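Local structure of Serine/threonine-protein kinase-like protein ACR4 (Arabidopsis thaliana, 7A0J) at residues 41-46 and 69-74. The protein is a plant receptor kinase, with an extracellular beta-propeller domain, that controls formative cell divisions in root meristems in response to the CLE40 peptide. Numbering follows the deposited sequence.
Sequences GTPGHL and YCWGNS. With EDO (1,2-ethanediol), chain G.
The backbones of G41 and W71 come nearest, 5.9 Å between their CA atoms, where loop 41-46 passes strand 68-72 before L46 and Y69 draw 9.6 Å apart at CA; from there side chains make the contact. The W71 indole illustrates how a flat aromatic group can receive a turning chain through C-H contacts. P43 CD sits over the centre of the W71 six-membered ring, 3.8 Å from the centroid and 15° off the normal, while T42 CA lies over the five-membered ring; both are CH-pi contacts. The indole reaches the loop with CG tucked between its backbone N and carbonyl carbon (chi1 63°). T42 OG1, 3.3 Å from W71 NE1, shares its single proton between the carbonyl oxygens of I38 and L39 in helix 36-41. In this ectodomain beta-propeller the contact joins consecutive repeats: strand 68-72 is an edge strand of the second repeat's three-stranded antiparallel sheet, and the loop leads from the first repeat into that sheet. L46 CD1 stands over one face of Y69, 4.0 Å from the ring centroid, and P43 CG touches Y69 CE2 at 3.8 Å. A 1,2-ethanediol, probably from the crystallisation liquor, hydrogen-bonds through O2 to Y69 OH at 2.5 Å.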
ATOM      1  N   GLY A  41      -0.978 -16.692  11.769  1.00 32.18           N
ATOM      2  CA  GLY A  41      -0.619 -17.149  10.412  1.00 32.07           C
ATOM      3  C   GLY A  41       0.664 -16.511   9.892  1.00 31.84           C
ATOM      4  O   GLY A  41       1.129 -16.935   8.818  1.00 31.84           O
ATOM      5  N   THR A  42       1.225 -15.532  10.609  1.00 32.02           N
ATOM      6  CA  THR A  42       2.438 -14.782  10.185  1.00 32.40           C
ATOM      7  C   THR A  42       3.606 -15.755  10.046  1.00 34.10           C
ATOM      8  O   THR A  42       3.957 -16.437  11.005  1.00 34.95           O
ATOM      9  CB  THR A  42       2.789 -13.648  11.157  1.00 32.49           C
ATOM     10  OG1 THR A  42       1.662 -12.777  11.262  1.00 31.46           O
ATOM     11  CG2 THR A  42       4.000 -12.858  10.710  1.00 32.84           C
ATOM     12  N   PRO A  43       4.237 -15.856   8.853  1.00 35.06           N
ATOM     13  CA  PRO A  43       5.436 -16.677   8.688  1.00 37.19           C
ATOM     14  C   PRO A  43       6.588 -16.157   9.559  1.00 39.18           C
ATOM     15  O   PRO A  43       6.875 -14.973   9.501  1.00 39.40           O
ATOM     16  CB  PRO A  43       5.789 -16.548   7.197  1.00 37.03           C
ATOM     17  CG  PRO A  43       4.531 -16.018   6.539  1.00 35.16           C
ATOM     18  CD  PRO A  43       3.836 -15.194   7.601  1.00 34.12           C
ATOM     19  N   GLY A  44       7.208 -17.044  10.341  1.00 41.66           N
ATOM     20  CA  GLY A  44       8.320 -16.711  11.253  1.00 43.94           C
ATOM     21  C   GLY A  44       9.669 -16.727  10.548  1.00 45.79           C
ATOM     22  O   GLY A  44      10.619 -16.127  11.094  1.00 47.72           O
ATOM     23  N   HIS A  45       9.756 -17.384   9.385  1.00 45.63           N
ATOM     24  CA  HIS A  45      11.032 -17.720   8.697  1.00 47.81           C
ATOM     25  C   HIS A  45      11.053 -17.241   7.236  1.00 46.62           C
ATOM     26  O   HIS A  45      12.171 -17.096   6.703  1.00 48.52           O
ATOM     27  CB  HIS A  45      11.297 -19.227   8.808  1.00 50.12           C
ATOM     28  CG  HIS A  45      11.279 -19.737  10.212  1.00 51.66           C
ATOM     29  ND1 HIS A  45      12.408 -19.753  11.008  1.00 54.70           N
ATOM     30  CD2 HIS A  45      10.277 -20.238  10.967  1.00 50.97           C
ATOM     31  CE1 HIS A  45      12.104 -20.248  12.191  1.00 55.67           C
ATOM     32  NE2 HIS A  45      10.802 -20.553  12.192  1.00 53.37           N
ATOM     33  N   LEU A  46       9.896 -17.022   6.597  1.00 43.88           N
ATOM     34  CA  LEU A  46       9.821 -16.511   5.198  1.00 43.06           C
ATOM     35  C   LEU A  46      10.247 -15.039   5.182  1.00 42.36           C
ATOM     36  O   LEU A  46       9.720 -14.263   6.002  1.00 41.48           O
ATOM     37  CB  LEU A  46       8.402 -16.670   4.641  1.00 41.05           C
ATOM     38  CG  LEU A  46       7.934 -18.099   4.364  1.00 41.56           C
ATOM     39  CD1 LEU A  46       6.555 -18.092   3.720  1.00 39.89           C
ATOM     40  CD2 LEU A  46       8.922 -18.847   3.481  1.00 43.85           C
ATOM     41  N   TYR A  69       2.639 -13.645  -1.508  1.00 33.92           N
ATOM     42  CA  TYR A  69       2.284 -14.629  -0.453  1.00 33.72           C
ATOM     43  C   TYR A  69       1.409 -13.934   0.593  1.00 32.62           C
ATOM     44  O   TYR A  69       1.907 -13.015   1.277  1.00 31.86           O
ATOM     45  CB  TYR A  69       3.540 -15.224   0.187  1.00 34.23           C
ATOM     46  CG  TYR A  69       3.273 -16.367   1.134  1.00 34.40           C
ATOM     47  CD1 TYR A  69       3.167 -17.668   0.667  1.00 35.90           C
ATOM     48  CD2 TYR A  69       3.115 -16.153   2.494  1.00 33.63           C
ATOM     49  CE1 TYR A  69       2.919 -18.728   1.526  1.00 36.22           C
ATOM     50  CE2 TYR A  69       2.869 -17.201   3.368  1.00 34.09           C
ATOM     51  CZ  TYR A  69       2.771 -18.494   2.882  1.00 35.27           C
ATOM     52  OH  TYR A  69       2.533 -19.537   3.728  1.00 36.35           O
ATOM     53  N   CYS A  70       0.144 -14.354   0.693  1.00 32.70           N
ATOM     54  CA  CYS A  70      -0.871 -13.778   1.612  1.00 32.35           C
ATOM     55  C   CYS A  70      -1.147 -14.752   2.762  1.00 31.95           C
ATOM     56  O   CYS A  70      -1.070 -15.976   2.545  1.00 32.45           O
ATOM     57  CB  CYS A  70      -2.162 -13.452   0.871  1.00 33.48           C
ATOM     58  SG  CYS A  70      -1.907 -12.384  -0.570  1.00 35.03           S
ATOM     59  N   TRP A  71      -1.450 -14.212   3.944  1.00 31.30           N
ATOM     60  CA  TRP A  71      -1.902 -14.988   5.127  1.00 31.46           C
ATOM     61  C   TRP A  71      -3.034 -14.232   5.830  1.00 31.54           C
ATOM     62  O   TRP A  71      -3.144 -12.999   5.644  1.00 31.02           O
ATOM     63  CB  TRP A  71      -0.728 -15.312   6.058  1.00 31.20           C
ATOM     64  CG  TRP A  71      -0.043 -14.133   6.677  1.00 30.55           C
ATOM     65  CD1 TRP A  71      -0.238 -13.647   7.936  1.00 30.41           C
ATOM     66  CD2 TRP A  71       0.999 -13.330   6.097  1.00 30.41           C
ATOM     67  NE1 TRP A  71       0.590 -12.586   8.173  1.00 30.16           N
ATOM     68  CE2 TRP A  71       1.361 -12.365   7.063  1.00 30.25           C
ATOM     69  CE3 TRP A  71       1.651 -13.318   4.857  1.00 30.68           C
ATOM     70  CZ2 TRP A  71       2.340 -11.402   6.823  1.00 30.37           C
ATOM     71  CZ3 TRP A  71       2.622 -12.369   4.624  1.00 30.73           C
ATOM     72  CH2 TRP A  71       2.958 -11.424   5.594  1.00 30.57           C
ATOM     73  N   GLY A  72      -3.849 -14.966   6.588  1.00 32.19           N
ATOM     74  CA  GLY A  72      -5.131 -14.500   7.145  1.00 33.03           C
ATOM     75  C   GLY A  72      -6.265 -15.393   6.683  1.00 34.64           C
ATOM     76  O   GLY A  72      -6.021 -16.596   6.466  1.00 35.19           O
ATOM     77  N   ASN A  73      -7.462 -14.828   6.527  1.00 35.83           N
ATOM     78  CA  ASN A  73      -8.682 -15.576   6.136  1.00 38.02           C
ATOM     79  C   ASN A  73      -9.656 -14.600   5.467  1.00 39.77           C
ATOM     80  O   ASN A  73     -10.237 -13.759   6.181  1.00 40.41           O
ATOM     81  CB  ASN A  73      -9.294 -16.300   7.339  1.00 38.69           C
ATOM     82  CG  ASN A  73     -10.260 -17.397   6.946  1.00 40.69           C
ATOM     83  OD1 ASN A  73     -10.711 -17.457   5.805  1.00 41.43           O
ATOM     84  ND2 ASN A  73     -10.583 -18.272   7.886  1.00 41.50           N
ATOM     85  N   SER A  74      -9.799 -14.705   4.144  1.00 41.12           N
ATOM     86  CA  SER A  74     -10.676 -13.850   3.303  1.00 43.07           C
ATOM     87  C   SER A  74     -11.607 -14.738   2.477  1.00 45.75           C
ATOM     88  O   SER A  74     -11.128 -15.751   1.931  1.00 46.31           O
ATOM     89  CB  SER A  74      -9.860 -12.939   2.423  1.00 42.10           C
ATOM     90  OG  SER A  74     -10.693 -12.229   1.516  1.00 43.87           O
TER
HETATM   91  C1  EDO G 401       3.605 -20.730   7.134  1.00 57.36           C
HETATM   92  O1  EDO G 401       4.466 -20.839   6.021  1.00 58.24           O
HETATM   93  C2  EDO G 401       3.016 -19.377   7.286  1.00 56.98           C
HETATM   94  O2  EDO G 401       2.217 -18.977   6.188  1.00 55.75           O